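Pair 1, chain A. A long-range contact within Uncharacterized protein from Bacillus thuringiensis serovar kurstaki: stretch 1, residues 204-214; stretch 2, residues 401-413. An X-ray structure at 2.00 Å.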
# COMPACT_ATOMS: atom_id res chain seq x y z
N SER A 204 -11.04 -8.38 6.45
CA SER A 204 -11.18 -7.04 7.02
C SER A 204 -11.26 -5.98 5.94
O SER A 204 -11.85 -4.93 6.15
CB SER A 204 -10.02 -6.67 7.95
OG SER A 204 -9.93 -7.55 9.05
N SER A 205 -10.64 -6.26 4.80
CA SER A 205 -10.52 -5.30 3.72
C SER A 205 -11.87 -4.84 3.20
O SER A 205 -11.97 -3.79 2.56
CB SER A 205 -9.68 -5.89 2.59
OG SER A 205 -8.37 -6.18 3.04
N VAL A 206 -12.90 -5.62 3.52
CA VAL A 206 -14.28 -5.28 3.27
C VAL A 206 -14.65 -3.93 3.89
O VAL A 206 -15.36 -3.13 3.28
CB VAL A 206 -15.22 -6.39 3.84
CG1 VAL A 206 -16.66 -5.92 3.91
CG2 VAL A 206 -15.12 -7.65 3.00
N LEU A 207 -14.16 -3.68 5.10
CA LEU A 207 -14.44 -2.40 5.75
C LEU A 207 -13.98 -1.21 4.90
O LEU A 207 -14.70 -0.21 4.80
CB LEU A 207 -13.77 -2.34 7.13
CG LEU A 207 -14.54 -3.04 8.23
CD1 LEU A 207 -13.72 -3.11 9.52
CD2 LEU A 207 -15.85 -2.30 8.46
N ALA A 208 -12.82 -1.32 4.27
CA ALA A 208 -12.24 -0.21 3.52
C ALA A 208 -12.94 -0.03 2.18
O ALA A 208 -12.83 1.02 1.55
CB ALA A 208 -10.75 -0.40 3.30
N ILE A 209 -13.65 -1.06 1.74
CA ILE A 209 -14.46 -0.93 0.53
C ILE A 209 -15.79 -0.28 0.88
O ILE A 209 -16.29 0.58 0.15
CB ILE A 209 -14.65 -2.30 -0.13
CG1 ILE A 209 -13.31 -2.72 -0.75
CG2 ILE A 209 -15.75 -2.25 -1.18
CD1 ILE A 209 -13.16 -4.21 -0.94
N LEU A 210 -16.34 -0.64 2.04
CA LEU A 210 -17.64 -0.13 2.46
C LEU A 210 -17.60 1.27 3.06
O LEU A 210 -18.55 2.02 2.92
CB LEU A 210 -18.27 -1.07 3.49
CG LEU A 210 -18.72 -2.47 3.05
CD1 LEU A 210 -19.10 -3.24 4.29
CD2 LEU A 210 -19.89 -2.38 2.10
N PHE A 211 -16.51 1.61 3.76
CA PHE A 211 -16.48 2.88 4.49
C PHE A 211 -15.25 3.72 4.19
O PHE A 211 -14.19 3.19 3.81
CB PHE A 211 -16.59 2.61 6.00
CG PHE A 211 -17.86 1.92 6.39
CD1 PHE A 211 -19.03 2.64 6.59
CD2 PHE A 211 -17.90 0.54 6.55
CE1 PHE A 211 -20.21 2.00 6.95
CE2 PHE A 211 -19.09 -0.10 6.91
CZ PHE A 211 -20.24 0.63 7.10
N ASP A 212 -15.40 5.03 4.34
CA ASP A 212 -14.28 5.97 4.24
C ASP A 212 -14.37 6.90 5.46
O ASP A 212 -15.40 6.92 6.14
CB ASP A 212 -14.34 6.74 2.91
CG ASP A 212 -13.06 7.51 2.59
OD1 ASP A 212 -12.06 7.38 3.33
OD2 ASP A 212 -13.05 8.23 1.56
N ILE A 213 -13.30 7.63 5.77
CA ILE A 213 -13.35 8.64 6.82
C ILE A 213 -12.96 9.98 6.21
O ILE A 213 -11.85 10.15 5.72
CB ILE A 213 -12.42 8.32 8.00
CG1 ILE A 213 -12.65 6.89 8.52
CG2 ILE A 213 -12.58 9.35 9.13
CD1 ILE A 213 -11.64 6.48 9.63
N VAL A 214 -13.89 10.93 6.20
CA VAL A 214 -13.63 12.22 5.57
C VAL A 214 -13.91 13.35 6.55
O VAL A 214 -15.04 13.53 7.01
CB VAL A 214 -14.49 12.39 4.27
CG1 VAL A 214 -14.20 13.74 3.57
CG2 VAL A 214 -14.22 11.23 3.32
N TYR A 401 -3.71 0.34 0.32
CA TYR A 401 -3.87 0.60 1.74
C TYR A 401 -5.21 0.11 2.31
O TYR A 401 -5.63 0.53 3.38
CB TYR A 401 -3.69 2.10 2.01
CG TYR A 401 -2.29 2.56 1.66
CD1 TYR A 401 -1.21 2.28 2.51
CD2 TYR A 401 -2.03 3.25 0.48
CE1 TYR A 401 0.07 2.68 2.20
CE2 TYR A 401 -0.75 3.65 0.16
CZ TYR A 401 0.30 3.37 1.02
OH TYR A 401 1.58 3.78 0.70
N PHE A 402 -5.88 -0.79 1.60
CA PHE A 402 -7.19 -1.26 2.05
C PHE A 402 -7.07 -2.00 3.40
O PHE A 402 -7.98 -1.97 4.22
CB PHE A 402 -7.83 -2.19 1.01
CG PHE A 402 -8.63 -1.47 -0.08
CD1 PHE A 402 -8.77 -0.09 -0.07
CD2 PHE A 402 -9.24 -2.20 -1.09
CE1 PHE A 402 -9.52 0.54 -1.05
CE2 PHE A 402 -9.98 -1.57 -2.07
CZ PHE A 402 -10.12 -0.19 -2.05
N THR A 403 -5.94 -2.67 3.60
CA THR A 403 -5.72 -3.38 4.86
C THR A 403 -5.51 -2.39 6.02
O THR A 403 -6.16 -2.51 7.05
CB THR A 403 -4.52 -4.32 4.77
OG1 THR A 403 -4.75 -5.27 3.72
CG2 THR A 403 -4.29 -5.04 6.10
N SER A 404 -4.60 -1.44 5.84
CA SER A 404 -4.37 -0.45 6.90
C SER A 404 -5.58 0.45 7.11
O SER A 404 -5.88 0.82 8.25
CB SER A 404 -3.13 0.41 6.61
OG SER A 404 -3.09 0.88 5.28
N ARG A 405 -6.27 0.83 6.03
CA ARG A 405 -7.49 1.61 6.17
C ARG A 405 -8.57 0.84 6.92
O ARG A 405 -9.31 1.43 7.72
CB ARG A 405 -8.03 2.05 4.80
CG ARG A 405 -7.16 3.08 4.12
CD ARG A 405 -7.49 3.21 2.64
NE ARG A 405 -8.81 3.77 2.44
CZ ARG A 405 -9.07 5.06 2.28
NH1 ARG A 405 -8.10 5.95 2.27
NH2 ARG A 405 -10.32 5.46 2.11
N SER A 406 -8.67 -0.47 6.67
CA SER A 406 -9.64 -1.30 7.40
C SER A 406 -9.34 -1.31 8.89
O SER A 406 -10.23 -1.13 9.71
CB SER A 406 -9.64 -2.74 6.87
OG SER A 406 -10.04 -2.79 5.51
N TYR A 407 -8.08 -1.56 9.24
CA TYR A 407 -7.66 -1.48 10.63
C TYR A 407 -8.02 -0.10 11.20
O TYR A 407 -8.59 -0.01 12.28
CB TYR A 407 -6.16 -1.77 10.77
CG TYR A 407 -5.74 -3.16 10.30
CD1 TYR A 407 -6.68 -4.16 10.09
CD2 TYR A 407 -4.40 -3.46 10.07
CE1 TYR A 407 -6.32 -5.42 9.67
CE2 TYR A 407 -4.01 -4.75 9.64
CZ TYR A 407 -4.98 -5.72 9.45
OH TYR A 407 -4.66 -6.99 9.03
N LEU A 408 -7.69 0.96 10.46
CA LEU A 408 -7.95 2.32 10.95
C LEU A 408 -9.44 2.53 11.26
O LEU A 408 -9.80 3.01 12.33
CB LEU A 408 -7.47 3.37 9.94
CG LEU A 408 -7.83 4.84 10.20
CD1 LEU A 408 -7.35 5.33 11.57
CD2 LEU A 408 -7.29 5.75 9.09
N ILE A 409 -10.31 2.16 10.32
CA ILE A 409 -11.76 2.27 10.54
C ILE A 409 -12.22 1.45 11.77
O ILE A 409 -13.02 1.94 12.58
CB ILE A 409 -12.54 1.82 9.29
CG1 ILE A 409 -12.26 2.78 8.13
CG2 ILE A 409 -14.05 1.74 9.56
CD1 ILE A 409 -12.44 2.15 6.76
N ALA A 410 -11.71 0.23 11.90
CA ALA A 410 -12.00 -0.60 13.06
C ALA A 410 -11.54 0.11 14.32
O ALA A 410 -12.25 0.12 15.33
CB ALA A 410 -11.32 -1.97 12.94
N ASN A 411 -10.37 0.73 14.25
CA ASN A 411 -9.83 1.47 15.39
C ASN A 411 -10.70 2.66 15.79
O ASN A 411 -10.93 2.89 16.97
CB ASN A 411 -8.40 1.94 15.08
CG ASN A 411 -7.57 2.13 16.34
OD1 ASN A 411 -8.04 1.89 17.46
ND2 ASN A 411 -6.33 2.57 16.16
N LEU A 412 -11.19 3.42 14.81
CA LEU A 412 -12.08 4.55 15.10
C LEU A 412 -13.37 4.06 15.75
O LEU A 412 -13.80 4.59 16.78
CB LEU A 412 -12.39 5.34 13.82
CG LEU A 412 -13.41 6.47 13.99
CD1 LEU A 412 -12.93 7.47 15.04
CD2 LEU A 412 -13.67 7.18 12.67
N LEU A 413 -13.97 3.02 15.17
CA LEU A 413 -15.20 2.46 15.71
C LEU A 413 -15.01 1.96 17.15
O LEU A 413 -15.86 2.18 18.02
CB LEU A 413 -15.70 1.33 14.81
CG LEU A 413 -16.24 1.77 13.45
CD1 LEU A 413 -16.40 0.57 12.52
CD2 LEU A 413 -17.57 2.50 13.62
O HOH W 1 -11.61 3.08 2.94

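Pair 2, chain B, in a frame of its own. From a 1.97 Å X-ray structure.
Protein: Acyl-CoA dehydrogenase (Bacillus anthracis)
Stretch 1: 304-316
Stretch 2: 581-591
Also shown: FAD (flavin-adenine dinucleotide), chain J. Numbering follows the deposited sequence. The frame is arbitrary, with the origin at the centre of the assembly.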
# COMPACT_ATOMS: atom_id res chain seq x y z
N PHE B 304 9.60 -17.13 12.83
CA PHE B 304 10.33 -15.85 12.76
C PHE B 304 9.55 -14.68 13.37
O PHE B 304 8.42 -14.42 12.98
CB PHE B 304 10.87 -15.53 11.36
CG PHE B 304 11.64 -16.66 10.72
CD1 PHE B 304 11.44 -16.98 9.39
CD2 PHE B 304 12.60 -17.38 11.45
CE1 PHE B 304 12.16 -18.02 8.78
CE2 PHE B 304 13.32 -18.41 10.85
CZ PHE B 304 13.09 -18.74 9.51
N PRO B 305 10.17 -13.98 14.35
CA PRO B 305 9.51 -12.85 14.97
C PRO B 305 8.97 -11.82 13.99
O PRO B 305 7.92 -11.26 14.24
CB PRO B 305 10.60 -12.26 15.87
CG PRO B 305 11.39 -13.50 16.31
CD PRO B 305 11.41 -14.36 15.07
N LEU B 306 9.66 -11.54 12.89
CA LEU B 306 9.15 -10.54 11.93
C LEU B 306 7.85 -10.98 11.27
O LEU B 306 6.99 -10.16 11.01
CB LEU B 306 10.14 -10.25 10.80
CG LEU B 306 11.33 -9.35 11.09
CD1 LEU B 306 12.08 -9.03 9.77
CD2 LEU B 306 10.84 -8.08 11.82
N ILE B 307 7.73 -12.28 10.99
CA ILE B 307 6.48 -12.85 10.47
C ILE B 307 5.39 -12.77 11.56
O ILE B 307 4.23 -12.39 11.28
CB ILE B 307 6.72 -14.31 9.98
CG1 ILE B 307 7.65 -14.30 8.74
CG2 ILE B 307 5.42 -15.02 9.67
CD1 ILE B 307 7.02 -13.66 7.48
N GLN B 308 5.75 -13.11 12.79
CA GLN B 308 4.82 -13.03 13.91
C GLN B 308 4.33 -11.58 14.10
O GLN B 308 3.15 -11.33 14.30
CB GLN B 308 5.51 -13.52 15.19
CG GLN B 308 5.79 -15.00 15.16
CD GLN B 308 6.65 -15.46 16.32
OE1 GLN B 308 6.92 -14.71 17.26
NE2 GLN B 308 7.10 -16.71 16.25
N GLU B 309 5.26 -10.64 14.00
CA GLU B 309 4.90 -9.24 14.15
C GLU B 309 3.89 -8.79 13.06
O GLU B 309 2.91 -8.11 13.39
CB GLU B 309 6.16 -8.35 14.10
CG GLU B 309 5.92 -6.89 14.53
CD GLU B 309 7.13 -5.96 14.29
OE1 GLU B 309 7.26 -4.96 15.05
OE2 GLU B 309 7.95 -6.23 13.37
N LYS B 310 4.11 -9.16 11.80
CA LYS B 310 3.16 -8.81 10.73
C LYS B 310 1.78 -9.37 11.05
O LYS B 310 0.79 -8.66 10.97
CB LYS B 310 3.63 -9.32 9.36
CG LYS B 310 4.93 -8.74 8.86
CD LYS B 310 5.30 -9.45 7.56
CE LYS B 310 6.71 -9.06 7.07
NZ LYS B 310 6.72 -7.60 6.63
N LEU B 311 1.71 -10.65 11.43
CA LEU B 311 0.43 -11.26 11.78
C LEU B 311 -0.29 -10.58 12.92
O LEU B 311 -1.52 -10.42 12.86
CB LEU B 311 0.55 -12.77 12.10
CG LEU B 311 0.77 -13.74 10.93
CD1 LEU B 311 0.99 -15.14 11.43
CD2 LEU B 311 -0.44 -13.76 9.92
N ALA B 312 0.44 -10.17 13.95
CA ALA B 312 -0.15 -9.47 15.09
C ALA B 312 -0.69 -8.08 14.74
O ALA B 312 -1.73 -7.67 15.26
CB ALA B 312 0.88 -9.38 16.26
N ASN B 313 0.03 -7.34 13.89
CA ASN B 313 -0.43 -6.04 13.45
C ASN B 313 -1.71 -6.21 12.65
O ASN B 313 -2.69 -5.50 12.86
CB ASN B 313 0.63 -5.33 12.59
CG ASN B 313 1.82 -4.84 13.40
OD1 ASN B 313 1.72 -4.65 14.60
ND2 ASN B 313 2.95 -4.60 12.70
N MSE B 314 -1.71 -7.21 11.77
CA MSE B 314 -2.86 -7.47 10.90
C MSE B 314 -4.09 -7.80 11.75
O MSE B 314 -5.16 -7.24 11.52
CB MSE B 314 -2.58 -8.63 9.96
CG MSE B 314 -1.51 -8.27 8.90
SE MSE B 314 -0.77 -9.93 8.17
CE MSE B 314 -2.27 -10.51 7.12
N ALA B 315 -3.89 -8.68 12.74
CA ALA B 315 -5.00 -9.14 13.58
C ALA B 315 -5.52 -8.04 14.51
O ALA B 315 -6.72 -7.96 14.75
CB ALA B 315 -4.59 -10.32 14.35
N ALA B 316 -4.62 -7.21 15.04
CA ALA B 316 -5.03 -6.15 15.95
C ALA B 316 -5.81 -5.04 15.25
O ALA B 316 -6.81 -4.56 15.76
CB ALA B 316 -3.84 -5.58 16.69
N LYS B 581 3.99 -8.59 23.52
CA LYS B 581 2.56 -8.70 23.34
C LYS B 581 2.19 -9.14 21.92
O LYS B 581 1.26 -9.94 21.73
CB LYS B 581 1.88 -7.38 23.71
CG LYS B 581 2.06 -7.02 25.19
CD LYS B 581 1.29 -5.79 25.61
CE LYS B 581 1.33 -5.58 27.14
NZ LYS B 581 0.73 -6.75 27.88
N LYS B 582 2.93 -8.64 20.92
CA LYS B 582 2.64 -9.00 19.53
C LYS B 582 3.03 -10.45 19.31
O LYS B 582 2.37 -11.16 18.58
CB LYS B 582 3.34 -8.06 18.54
CG LYS B 582 2.70 -6.68 18.48
CD LYS B 582 3.45 -5.73 17.56
CE LYS B 582 2.82 -4.35 17.61
NZ LYS B 582 3.30 -3.43 16.55
N ARG B 583 4.08 -10.90 19.99
CA ARG B 583 4.48 -12.31 19.88
C ARG B 583 3.43 -13.19 20.52
O ARG B 583 3.16 -14.28 20.04
CB ARG B 583 5.84 -12.57 20.56
CG ARG B 583 6.99 -11.85 19.86
CD ARG B 583 8.30 -12.15 20.57
NE ARG B 583 9.47 -11.63 19.85
CZ ARG B 583 10.72 -12.02 20.12
NH1 ARG B 583 10.92 -12.95 21.07
NH2 ARG B 583 11.75 -11.52 19.45
N GLU B 584 2.85 -12.71 21.61
CA GLU B 584 1.76 -13.45 22.25
C GLU B 584 0.50 -13.49 21.36
O GLU B 584 -0.11 -14.54 21.18
CB GLU B 584 1.45 -12.84 23.60
CG GLU B 584 0.65 -13.75 24.50
CD GLU B 584 0.57 -13.28 25.96
OE1 GLU B 584 1.33 -12.36 26.36
OE2 GLU B 584 -0.29 -13.82 26.69
N ILE B 585 0.13 -12.34 20.79
CA ILE B 585 -1.00 -12.31 19.84
C ILE B 585 -0.77 -13.35 18.74
O ILE B 585 -1.65 -14.17 18.43
CB ILE B 585 -1.18 -10.89 19.20
CG1 ILE B 585 -1.74 -9.90 20.24
CG2 ILE B 585 -2.07 -10.97 17.94
CD1 ILE B 585 -1.47 -8.40 19.95
N ALA B 586 0.42 -13.32 18.14
CA ALA B 586 0.75 -14.17 16.99
C ALA B 586 0.70 -15.64 17.33
O ALA B 586 0.23 -16.45 16.53
CB ALA B 586 2.10 -13.81 16.44
N ALA B 587 1.17 -16.00 18.52
CA ALA B 587 1.16 -17.38 18.94
C ALA B 587 -0.24 -17.95 18.80
O ALA B 587 -0.41 -19.03 18.27
CB ALA B 587 1.68 -17.53 20.42
N LYS B 588 -1.26 -17.22 19.28
CA LYS B 588 -2.63 -17.74 19.24
C LYS B 588 -3.24 -17.76 17.81
O LYS B 588 -3.99 -18.67 17.44
CB LYS B 588 -3.52 -16.93 20.16
CG LYS B 588 -4.90 -17.59 20.34
CD LYS B 588 -5.72 -16.93 21.39
CE LYS B 588 -6.83 -17.86 21.84
NZ LYS B 588 -7.61 -17.18 22.91
N ILE B 589 -2.90 -16.75 17.01
CA ILE B 589 -3.30 -16.72 15.60
C ILE B 589 -2.74 -17.94 14.87
O ILE B 589 -3.47 -18.62 14.17
CB ILE B 589 -2.78 -15.43 14.93
CG1 ILE B 589 -3.58 -14.26 15.50
CG2 ILE B 589 -2.89 -15.54 13.36
CD1 ILE B 589 -3.00 -12.94 15.16
N LEU B 590 -1.45 -18.21 15.08
CA LEU B 590 -0.78 -19.34 14.44
C LEU B 590 -1.26 -20.69 14.98
O LEU B 590 -1.24 -21.68 14.26
CB LEU B 590 0.72 -19.25 14.59
CG LEU B 590 1.34 -18.10 13.81
CD1 LEU B 590 2.74 -17.80 14.36
CD2 LEU B 590 1.34 -18.43 12.29
N GLU B 591 -1.69 -20.70 16.24
CA GLU B 591 -2.26 -21.91 16.85
C GLU B 591 -3.63 -22.26 16.22
O GLU B 591 -3.86 -23.41 15.84
CB GLU B 591 -2.37 -21.73 18.36
CG GLU B 591 -3.11 -22.86 19.05
CD GLU B 591 -2.31 -24.15 19.09
OE1 GLU B 591 -1.40 -24.26 19.95
OE2 GLU B 591 -2.60 -25.07 18.27
PA FAD J . 10.39 -16.84 1.13
O1A FAD J . 9.60 -18.09 1.44
O2A FAD J . 11.86 -17.03 1.12
O5B FAD J . 9.92 -15.73 2.17
C5B FAD J . 8.61 -15.71 2.65
C4B FAD J . 8.48 -14.64 3.71
O4B FAD J . 9.25 -15.01 4.85
C3B FAD J . 8.99 -13.28 3.23
O3B FAD J . 8.24 -12.28 3.85
C2B FAD J . 10.39 -13.24 3.84
O2B FAD J . 10.84 -11.93 4.06
C1B FAD J . 10.17 -13.99 5.16
N9A FAD J . 11.43 -14.57 5.68
C8A FAD J . 12.20 -15.57 5.12
N7A FAD J . 13.26 -15.83 5.95
C5A FAD J . 13.14 -15.02 7.03
C6A FAD J . 13.92 -14.84 8.17
N6A FAD J . 15.11 -15.45 8.29
N1A FAD J . 13.52 -13.91 9.10
C2A FAD J . 12.38 -13.15 8.92
N3A FAD J . 11.61 -13.35 7.79
C4A FAD J . 11.99 -14.24 6.86
N1 FAD J . 15.31 -15.68 -8.64
C2 FAD J . 16.44 -15.87 -9.38
O2 FAD J . 17.40 -16.42 -8.84
N3 FAD J . 16.50 -15.47 -10.70
C4 FAD J . 15.43 -14.86 -11.32
O4 FAD J . 15.52 -14.51 -12.50
C4X FAD J . 14.28 -14.64 -10.56
N5 FAD J . 13.18 -14.02 -11.13
C5X FAD J . 12.02 -13.86 -10.41
C6 FAD J . 10.89 -13.32 -11.02
C7 FAD J . 9.73 -13.18 -10.27
C7M FAD J . 8.50 -12.55 -10.90
C8 FAD J . 9.70 -13.61 -8.95
C8M FAD J . 8.48 -13.48 -8.09
C9 FAD J . 10.83 -14.14 -8.33
C9A FAD J . 11.99 -14.30 -9.07
N10 FAD J . 13.12 -14.85 -8.46
C10 FAD J . 14.24 -15.06 -9.22
C1' FAD J . 13.10 -15.32 -7.04
C2' FAD J . 12.72 -14.15 -6.09
O2' FAD J . 13.63 -13.03 -6.05
C3' FAD J . 12.32 -14.73 -4.72
O3' FAD J . 10.92 -14.68 -4.58
C4' FAD J . 12.97 -13.97 -3.60
O4' FAD J . 14.38 -14.03 -3.81
C5' FAD J . 12.18 -14.62 -2.14
O5' FAD J . 11.92 -15.96 -2.01
P FAD J . 10.50 -16.67 -1.71
O1P FAD J . 9.55 -16.01 -2.69
O2P FAD J . 10.46 -18.14 -1.83
O3P FAD J . 10.00 -16.18 -0.29
O HOH W 2 4.85 -15.92 18.98
O HOH W 3 5.22 -3.17 14.23
O HOH W 4 6.18 -3.50 17.22

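Pair 1 and pair 2 each set two helices almost at right angles. The angle between N-to-C directions is 83° in both, and the axes approach to 7.3 Å in pair 1 and 8.0 Å in pair 2. Superposing N, CA and C of 14 central residues gives an RMSD of 0.6 Å, so the comparison can be made position by position.

The crossing is centred on matched small residues. In pair 1 the CA atoms of Ala A208 and Ser A406 lie 4.8 Å apart; their counterparts, Ala B312 and Ala B586, have CA atoms 5.1 Å apart. Such spacing brings side chain against backbone. Ala A208 CB sits 3.3 Å from Phe A402 O, and Ala B312 CB sits 3.3 Å from Lys B582 O, the matching carbonyl of the second helix.

Ser A406 and Ala B586 fill one position with different chemistry. Ser A406 OG is 2.9 Å from Ser A204 O and 2.6 Å from Phe A402 O, two carbonyls within reach of its single proton, and it accepts a weak hydrogen bond from Ala A208 N at 3.4 Å (N-H...acceptor angle 130°). The hydroxyl thus brings polar contacts into the middle of the crossing. Ala B586 offers only a methyl, whose CB packs 3.4 Å from Gln B308 O, the carbonyl of the position matching Ser A204.

Ile A209 and Asn B313 differ sharply in character although their side-chain centres fall 0.4 Å apart. Each meets a long side chain from the second helix, at the matched position of Phe A402 and Lys B582. Pair 1 closes this corner with apolar packing: Ile A209 CG1 lies 3.8 Å from Phe A402 CE2, and Ala A208 CB lies 3.9 Å from Phe A402 CD1. In pair 2 Lys B582 NZ donates a hydrogen bond to Asn B313 OD1 at 2.8 Å. Water 3 extends this polar corner, accepting from Lys B582 NZ at 3.0 Å and from Asn B313 ND2 at 3.1 Å.

Ile A409 and Ile B589 solve their position in the same way, both with chi1 m and chi2 t. Ile A409 CD1 reaches Leu A207 O at 3.8 Å, and Ile B589 CD1 reaches Leu B311 O at 3.7 Å; the two leucines also match, with side-chain centres 0.7 Å apart. Beside them, Ala A410 and Leu B590 occupy one position: Leu A207 CD1 meets Ala A410 CB at 4.3 Å, whereas Leu B311 CD1 meets the longer Leu B590 at CD2, 3.4 Å away.

The first stretches then diverge. Phe A211 leaves helical phi/psi, whereas Ala B315 remains helical and places CB 3.2 Å from Ile B589 CD1. Pair 1 continues as a strand, from which Asp A212 OD1 forms a salt bridge with Arg A405 NH2 at 2.9 Å. Water 1 ties the same arginine to the first stretch's backbone, accepting from Arg A405 NH2 at 2.8 Å and donating to Ala A208 O at 2.8 Å and to Phe A211 O at 2.7 Å. At the position of Arg A405, Ile B585 instead packs CG2 3.7 Å from Ala B312 CB.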